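Local coordinates for PAN2-PAN3 deadenylation complex catalytic subunit pan2 (Neurospora crassa, PDB 4CZX), which is probably the catalytic subunit of the PAN deadenylase, which shortens mRNA poly(A) tails; this chain is its N-terminal WD40 domain, at residues Arg7-Leu12 / Tyr312-Pro317; Gly13-Pro18 / Arg57-Phe62; His252-Thr257 / Thr298-Ala303. All blocks are in the same frame, centred on the assembly; numbering follows the deposited sequence.

Contact 1 of 3, residues Arg7-Leu12 / Tyr312-Pro317; sequences RDWTQL and YVWGSP
T10 and L12 join G315 and V313 in an antiparallel backbone ladder. T10 N donates to G315 O at 2.8 Å, and G315 N returns a bond to T10 O at 3.1 Å. These two residues form the hydrogen-bonded pair. Q11 and W314 follow as the non-hydrogen-bonded pair. L12 N then donates to V313 O at 2.8 Å.

Aromatic contacts centre on W314. Its CE3 lies over one face of the W9 indole, toward the rim. The W9 five-membered ring and the W314 six-membered ring have centroids 4.7 Å apart and planes 26° apart, slid so far that they barely overlap. W314 CB makes a CH-pi contact over the W9 six-membered ring, 3.8 Å from its centroid. Q11 CB makes another, 3.7 Å from the centroid of the W314 six-membered ring. W9 and Q11 approach the W314 ring from opposite sides of its plane. Q11 CG is anti to the backbone N (chi1 -179°) and the chain stays extended beyond it. The amide thus reaches Y312, where OE1 meets the ring edge in plane, 3.5 Å from CD2.

T10 CG2, on the face away from Q11 and W314, touches P317 CG at 3.6 Å. L12 CD1 rests against the G315 backbone.

Polar groups have further partners. Water 1 links D8 OD1 to S316 OG, which also bonds N318 N. The W9 NE1 proton goes to Y283 O, and Y312 OH bonds Q287 N.

This is the Velcro closure of a seven-bladed beta-propeller: strand 10-16, from near the N terminus, completes the blade whose other strands come last in the chain. The chemistry implies a seam held by main-chain bonds and packed indoles, with the buried W9 N-H satisfied from outside it.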
# COMPACT_ATOMS: atom_id res chain seq x y z
N ARG A 7 -18.99 -41.56 26.66
CA ARG A 7 -20.15 -41.45 25.78
C ARG A 7 -20.94 -40.18 26.07
O ARG A 7 -21.89 -39.86 25.36
CB ARG A 7 -21.06 -42.68 25.92
CG ARG A 7 -20.59 -43.91 25.16
CD ARG A 7 -21.30 -45.18 25.64
NE ARG A 7 -20.97 -45.47 27.03
CZ ARG A 7 -21.33 -46.57 27.68
NH1 ARG A 7 -22.04 -47.51 27.07
NH2 ARG A 7 -20.98 -46.74 28.95
N ASP A 8 -20.55 -39.46 27.12
CA ASP A 8 -21.21 -38.20 27.48
C ASP A 8 -20.27 -37.01 27.40
O ASP A 8 -20.70 -35.87 27.52
CB ASP A 8 -21.78 -38.26 28.90
CG ASP A 8 -22.88 -39.27 29.04
OD1 ASP A 8 -23.64 -39.46 28.06
OD2 ASP A 8 -22.97 -39.89 30.12
N TRP A 9 -18.99 -37.30 27.20
CA TRP A 9 -17.96 -36.27 27.30
C TRP A 9 -16.79 -36.56 26.37
O TRP A 9 -16.04 -37.52 26.56
CB TRP A 9 -17.47 -36.17 28.74
CG TRP A 9 -16.50 -35.06 28.98
CD1 TRP A 9 -15.16 -35.18 29.22
CD2 TRP A 9 -16.80 -33.66 29.02
NE1 TRP A 9 -14.60 -33.93 29.40
CE2 TRP A 9 -15.59 -32.99 29.28
CE3 TRP A 9 -17.97 -32.92 28.85
CZ2 TRP A 9 -15.52 -31.59 29.37
CZ3 TRP A 9 -17.90 -31.53 28.95
CH2 TRP A 9 -16.68 -30.89 29.21
N THR A 10 -16.63 -35.72 25.35
CA THR A 10 -15.53 -35.87 24.42
C THR A 10 -15.20 -34.53 23.77
O THR A 10 -16.00 -33.59 23.82
CB THR A 10 -15.84 -36.93 23.34
OG1 THR A 10 -14.63 -37.28 22.64
CG2 THR A 10 -16.87 -36.42 22.35
N GLN A 11 -14.00 -34.43 23.19
CA GLN A 11 -13.62 -33.22 22.47
C GLN A 11 -14.29 -33.20 21.11
O GLN A 11 -14.09 -34.10 20.30
CB GLN A 11 -12.10 -33.13 22.32
CG GLN A 11 -11.65 -31.87 21.60
CD GLN A 11 -10.14 -31.71 21.59
OE1 GLN A 11 -9.55 -31.39 20.56
NE2 GLN A 11 -9.52 -31.92 22.74
N LEU A 12 -15.08 -32.16 20.87
CA LEU A 12 -15.93 -32.10 19.69
C LEU A 12 -15.32 -31.27 18.56
O LEU A 12 -15.61 -31.49 17.38
CB LEU A 12 -17.30 -31.53 20.07
CG LEU A 12 -18.08 -32.39 21.08
CD1 LEU A 12 -19.28 -31.64 21.61
CD2 LEU A 12 -18.50 -33.70 20.42
N TYR A 312 -11.13 -25.04 22.43
CA TYR A 312 -11.73 -26.36 22.33
C TYR A 312 -13.20 -26.31 22.67
O TYR A 312 -13.62 -25.52 23.52
CB TYR A 312 -11.06 -27.35 23.29
CG TYR A 312 -9.56 -27.46 23.19
CD1 TYR A 312 -8.74 -26.58 23.88
CD2 TYR A 312 -8.96 -28.46 22.44
CE1 TYR A 312 -7.36 -26.68 23.81
CE2 TYR A 312 -7.59 -28.57 22.36
CZ TYR A 312 -6.79 -27.68 23.05
OH TYR A 312 -5.42 -27.78 22.97
N VAL A 313 -13.99 -27.16 22.03
CA VAL A 313 -15.36 -27.38 22.46
C VAL A 313 -15.50 -28.82 22.91
O VAL A 313 -15.12 -29.74 22.18
CB VAL A 313 -16.38 -27.07 21.35
CG1 VAL A 313 -17.77 -27.63 21.72
CG2 VAL A 313 -16.47 -25.58 21.13
N TRP A 314 -16.02 -29.00 24.12
CA TRP A 314 -16.25 -30.32 24.68
C TRP A 314 -17.74 -30.50 24.96
O TRP A 314 -18.47 -29.53 25.13
CB TRP A 314 -15.45 -30.52 25.98
CG TRP A 314 -13.98 -30.78 25.77
CD1 TRP A 314 -13.03 -29.88 25.40
CD2 TRP A 314 -13.30 -32.03 25.95
NE1 TRP A 314 -11.80 -30.50 25.32
CE2 TRP A 314 -11.94 -31.82 25.66
CE3 TRP A 314 -13.71 -33.32 26.33
CZ2 TRP A 314 -10.99 -32.84 25.73
CZ3 TRP A 314 -12.77 -34.33 26.39
CH2 TRP A 314 -11.42 -34.08 26.10
N GLY A 315 -18.17 -31.76 25.01
CA GLY A 315 -19.56 -32.08 25.25
C GLY A 315 -19.86 -33.51 24.87
O GLY A 315 -18.94 -34.30 24.64
N SER A 316 -21.14 -33.84 24.80
CA SER A 316 -21.57 -35.18 24.42
C SER A 316 -21.43 -35.44 22.92
O SER A 316 -21.68 -34.56 22.10
CB SER A 316 -23.02 -35.41 24.84
OG SER A 316 -23.52 -36.59 24.26
N PRO A 317 -21.01 -36.66 22.55
CA PRO A 317 -20.96 -37.08 21.15
C PRO A 317 -22.34 -37.10 20.51
O PRO A 317 -22.46 -37.13 19.29
CB PRO A 317 -20.37 -38.49 21.21
CG PRO A 317 -19.73 -38.60 22.55
CD PRO A 317 -20.51 -37.71 23.46
O HOH W 1 -24.51 -37.90 26.29

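Contact 2 of 3, residues Gly13-Pro18 / Arg57-Phe62; sequences GCVAYP and RELKRF
G13 and V15 meet R57, E58 and L59 in a small surface contact between adjacent propeller blades. Residues 13-16 belong to the outermost strand of the closing blade. Residues 57-59 form the turn that leads into strand 60-66 of the next blade, within the predicted first WD repeat. No direct hydrogen bond spans the two segments.

G13 has no side chain, and R57 O comes within 3.2 Å of G13 CA in a CA-H...O contact. A water makes the polar link. Water 2 accepts from C14 N at 3.2 Å and donates to E58 O at 2.7 Å.

L59 supplies the apolar part. Its CD1 sits 3.8 Å from C14 N and 4.1 Å from V15 CG1, and the V15 and L59 side chains cross at about a right angle. L59 and K60 both face I55 in a G1 beta bulge, where L59 adopts left-handed backbone angles. E58 OE2 lies over one face of the R57 guanidinium, 3.7 Å from NH2. This is a long, purely electrostatic pairing.

Strands surround the contact. L59 packs on L42 of strand 41-45 and V313 of strand 310-315. V15 packs on I44 and on F54 of strand 50-55. G13 and V15 stay bonded through their backbones to V313 and T311 of their own blade.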
# COMPACT_ATOMS: atom_id res chain seq x y z
N GLY A 13 -14.48 -30.31 18.93
CA GLY A 13 -13.86 -29.44 17.95
C GLY A 13 -12.74 -28.62 18.55
O GLY A 13 -12.62 -28.49 19.76
N CYS A 14 -11.91 -28.05 17.68
CA CYS A 14 -10.79 -27.23 18.12
C CYS A 14 -10.39 -26.28 17.01
O CYS A 14 -10.52 -26.60 15.83
CB CYS A 14 -9.60 -28.12 18.52
SG CYS A 14 -8.10 -27.20 18.93
N VAL A 15 -9.91 -25.10 17.40
CA VAL A 15 -9.41 -24.16 16.42
C VAL A 15 -8.28 -23.35 17.05
O VAL A 15 -8.28 -23.10 18.26
CB VAL A 15 -10.52 -23.22 15.88
CG1 VAL A 15 -10.99 -22.25 16.96
CG2 VAL A 15 -10.03 -22.45 14.64
N ALA A 16 -7.29 -23.00 16.24
CA ALA A 16 -6.25 -22.08 16.68
C ALA A 16 -6.69 -20.67 16.31
O ALA A 16 -6.91 -20.37 15.14
CB ALA A 16 -4.92 -22.44 16.03
N TYR A 17 -6.83 -19.80 17.31
CA TYR A 17 -7.25 -18.43 17.01
C TYR A 17 -6.75 -17.48 18.10
O TYR A 17 -7.18 -17.58 19.25
CB TYR A 17 -8.80 -18.34 16.87
CG TYR A 17 -9.21 -17.05 16.18
CD1 TYR A 17 -9.13 -16.92 14.80
CD2 TYR A 17 -9.61 -15.94 16.92
CE1 TYR A 17 -9.46 -15.74 14.17
CE2 TYR A 17 -9.94 -14.76 16.30
CZ TYR A 17 -9.87 -14.67 14.92
OH TYR A 17 -10.19 -13.50 14.30
N PRO A 18 -5.82 -16.57 17.75
CA PRO A 18 -5.23 -16.38 16.41
C PRO A 18 -4.19 -17.44 16.07
O PRO A 18 -3.36 -17.77 16.91
CB PRO A 18 -4.59 -14.99 16.53
CG PRO A 18 -4.17 -14.90 17.99
CD PRO A 18 -5.29 -15.61 18.73
N ARG A 57 -20.23 -27.46 16.88
CA ARG A 57 -19.27 -28.12 17.75
C ARG A 57 -17.92 -28.32 17.07
O ARG A 57 -16.91 -28.49 17.74
CB ARG A 57 -19.83 -29.47 18.22
CG ARG A 57 -20.10 -30.47 17.11
CD ARG A 57 -20.54 -31.81 17.70
NE ARG A 57 -20.83 -32.81 16.67
CZ ARG A 57 -19.91 -33.54 16.06
NH1 ARG A 57 -18.62 -33.40 16.36
NH2 ARG A 57 -20.27 -34.43 15.14
N GLU A 58 -17.91 -28.30 15.74
CA GLU A 58 -16.66 -28.51 15.01
C GLU A 58 -15.93 -27.19 14.74
O GLU A 58 -14.85 -27.17 14.16
CB GLU A 58 -16.93 -29.25 13.71
CG GLU A 58 -17.82 -30.48 13.90
CD GLU A 58 -17.95 -31.30 12.64
OE1 GLU A 58 -17.21 -31.03 11.67
OE2 GLU A 58 -18.80 -32.23 12.61
N LEU A 59 -16.54 -26.09 15.18
CA LEU A 59 -15.94 -24.76 15.08
C LEU A 59 -15.54 -24.39 13.64
O LEU A 59 -14.43 -23.93 13.38
CB LEU A 59 -14.73 -24.66 16.01
CG LEU A 59 -15.07 -24.81 17.49
CD1 LEU A 59 -13.81 -24.81 18.38
CD2 LEU A 59 -16.02 -23.72 17.93
N LYS A 60 -16.47 -24.59 12.72
CA LYS A 60 -16.31 -24.17 11.34
C LYS A 60 -16.26 -22.64 11.29
O LYS A 60 -17.10 -21.97 11.87
CB LYS A 60 -17.46 -24.73 10.49
CG LYS A 60 -17.59 -24.18 9.08
CD LYS A 60 -18.84 -24.76 8.40
CE LYS A 60 -19.16 -24.03 7.10
NZ LYS A 60 -20.55 -24.34 6.63
N ARG A 61 -15.25 -22.09 10.62
CA ARG A 61 -15.11 -20.64 10.55
C ARG A 61 -16.33 -19.96 9.92
O ARG A 61 -16.84 -20.41 8.90
CB ARG A 61 -13.85 -20.28 9.77
CG ARG A 61 -13.80 -18.83 9.34
CD ARG A 61 -13.84 -18.72 7.83
NE ARG A 61 -12.49 -18.56 7.29
CZ ARG A 61 -12.21 -18.53 5.99
NH1 ARG A 61 -13.18 -18.68 5.10
NH2 ARG A 61 -10.95 -18.37 5.59
N PHE A 62 -16.80 -18.87 10.52
CA PHE A 62 -17.93 -18.15 9.93
C PHE A 62 -17.49 -16.77 9.47
O PHE A 62 -17.19 -16.58 8.30
CB PHE A 62 -19.11 -18.04 10.91
CG PHE A 62 -20.31 -17.32 10.33
CD1 PHE A 62 -20.82 -17.68 9.09
CD2 PHE A 62 -20.92 -16.28 11.01
CE1 PHE A 62 -21.91 -17.02 8.54
CE2 PHE A 62 -22.01 -15.61 10.46
CZ PHE A 62 -22.50 -15.98 9.23
O HOH W 2 -12.75 -28.77 14.72

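Contact 3 of 3, residues His252-Thr257 / Thr298-Ala303; sequences HPRMLT and TGEGKA
R254 lies alongside T298, the two side chains pointing the same way. The arginine chain is extended from CG to NE and passes the T298 carbonyl, with R254 CD 3.2 Å from T298 O. That oxygen sits over one face of the guanidinium, offset toward the rim. Farther out, R254 NH2 touches T298 CG2 at 3.5 Å. E300 crosses obliquely. R254 NH1 donates to E300 OE2 at 3.2 Å in a salt bridge bent to 139°, reaching the anti side of the carboxylate. The two charged planes are 76° apart, and E300 OE1 takes Q321 N instead.

P253 CG presses on G299 N at 3.4 Å. Three local bonds shape the loops. H252 ND1 accepts R254 N in its ring plane. T298 OG1 accepts E300 N at 3.3 Å in an ST turn and also bonds Q321 O. K302 NZ donates to G299 O at 2.7 Å.

The chemistry implies a modest ionic link, with one bent bond. The T298 carbonyl probably adds electrostatic support over the guanidinium face. H252 NE2 bonds weakly to water 3, which K302 NZ also meets. H252 ND1 acting as acceptor is consistent with a neutral ring, and the nearby K302 ammonium may favour this.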
# COMPACT_ATOMS: atom_id res chain seq x y z
N HIS A 252 -24.73 -23.38 35.39
CA HIS A 252 -25.36 -24.25 34.41
C HIS A 252 -26.73 -23.67 34.07
O HIS A 252 -27.53 -23.43 34.97
CB HIS A 252 -25.47 -25.67 34.95
CG HIS A 252 -25.64 -26.71 33.89
ND1 HIS A 252 -26.79 -26.83 33.14
CD2 HIS A 252 -24.80 -27.68 33.45
CE1 HIS A 252 -26.65 -27.82 32.28
NE2 HIS A 252 -25.46 -28.36 32.45
N PRO A 253 -26.99 -23.43 32.77
CA PRO A 253 -28.23 -22.76 32.34
C PRO A 253 -29.48 -23.62 32.51
O PRO A 253 -30.59 -23.08 32.50
CB PRO A 253 -27.97 -22.46 30.86
CG PRO A 253 -27.01 -23.50 30.44
CD PRO A 253 -26.12 -23.75 31.63
N ARG A 254 -29.32 -24.94 32.68
CA ARG A 254 -30.49 -25.80 32.82
C ARG A 254 -30.59 -26.39 34.22
O ARG A 254 -31.67 -26.42 34.80
CB ARG A 254 -30.47 -26.91 31.77
CG ARG A 254 -31.01 -26.44 30.43
CD ARG A 254 -30.98 -27.52 29.36
NE ARG A 254 -31.43 -27.00 28.07
CZ ARG A 254 -31.31 -27.65 26.92
NH1 ARG A 254 -30.74 -28.84 26.88
NH2 ARG A 254 -31.76 -27.09 25.80
N MET A 255 -29.47 -26.84 34.77
CA MET A 255 -29.42 -27.25 36.17
C MET A 255 -29.18 -26.01 37.03
O MET A 255 -28.03 -25.59 37.21
CB MET A 255 -28.33 -28.29 36.39
CG MET A 255 -28.50 -29.56 35.59
SD MET A 255 -27.04 -30.59 35.71
CE MET A 255 -27.76 -32.22 35.71
N LEU A 256 -30.26 -25.44 37.55
CA LEU A 256 -30.23 -24.06 38.06
C LEU A 256 -29.41 -23.81 39.32
O LEU A 256 -29.02 -22.67 39.58
CB LEU A 256 -31.66 -23.58 38.30
CG LEU A 256 -32.46 -23.36 37.02
CD1 LEU A 256 -33.85 -22.84 37.34
CD2 LEU A 256 -31.72 -22.42 36.10
N THR A 257 -29.16 -24.84 40.12
CA THR A 257 -28.36 -24.67 41.33
C THR A 257 -26.96 -25.26 41.18
O THR A 257 -26.28 -25.53 42.16
CB THR A 257 -29.04 -25.33 42.52
OG1 THR A 257 -29.11 -26.75 42.30
CG2 THR A 257 -30.44 -24.77 42.71
N THR A 298 -27.72 -23.83 26.05
CA THR A 298 -28.36 -25.11 26.33
C THR A 298 -27.63 -25.89 27.42
O THR A 298 -28.17 -26.86 27.97
CB THR A 298 -28.42 -26.00 25.09
OG1 THR A 298 -27.09 -26.23 24.61
CG2 THR A 298 -29.26 -25.33 24.00
N GLY A 299 -26.39 -25.49 27.71
CA GLY A 299 -25.56 -26.19 28.67
C GLY A 299 -24.77 -27.32 28.03
O GLY A 299 -23.90 -27.92 28.68
N GLU A 300 -25.04 -27.60 26.76
CA GLU A 300 -24.49 -28.78 26.10
C GLU A 300 -23.07 -28.57 25.56
O GLU A 300 -22.31 -29.53 25.44
CB GLU A 300 -25.43 -29.21 24.97
CG GLU A 300 -26.79 -29.66 25.48
CD GLU A 300 -27.74 -30.06 24.37
OE1 GLU A 300 -27.30 -30.16 23.20
OE2 GLU A 300 -28.94 -30.29 24.66
N GLY A 301 -22.72 -27.33 25.26
CA GLY A 301 -21.37 -27.02 24.80
C GLY A 301 -20.51 -26.34 25.86
O GLY A 301 -20.94 -25.36 26.47
N LYS A 302 -19.30 -26.86 26.06
CA LYS A 302 -18.31 -26.24 26.94
C LYS A 302 -17.09 -25.82 26.13
O LYS A 302 -16.50 -26.65 25.43
CB LYS A 302 -17.87 -27.19 28.06
CG LYS A 302 -18.86 -27.36 29.21
CD LYS A 302 -20.04 -28.25 28.84
CE LYS A 302 -20.86 -28.60 30.07
NZ LYS A 302 -22.01 -29.51 29.76
N ALA A 303 -16.70 -24.56 26.23
CA ALA A 303 -15.56 -24.06 25.46
C ALA A 303 -14.44 -23.60 26.38
O ALA A 303 -14.71 -22.96 27.39
CB ALA A 303 -15.98 -22.92 24.55
O HOH W 3 -22.76 -30.14 32.52

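How the contacts relate
After the short strand 2-3, which joins the preceding blade, the chain enters strand 10-16. Contact 1 joins its start to strand 310-315, the last strand in the chain. This closes a loop across almost the whole domain. Contacts 2 and 3 both nest within that loop. Contact 2 closes early, tying the later part of the same strand to the turn before strand 60-66 of the next blade. Contact 3 follows in series, joining the loop after strand 248-251 of the preceding blade to the turn before strand 302-306. Contact 1 touches both others, and W314 N meets K302 O. The closing blade is thus tied to both neighbours.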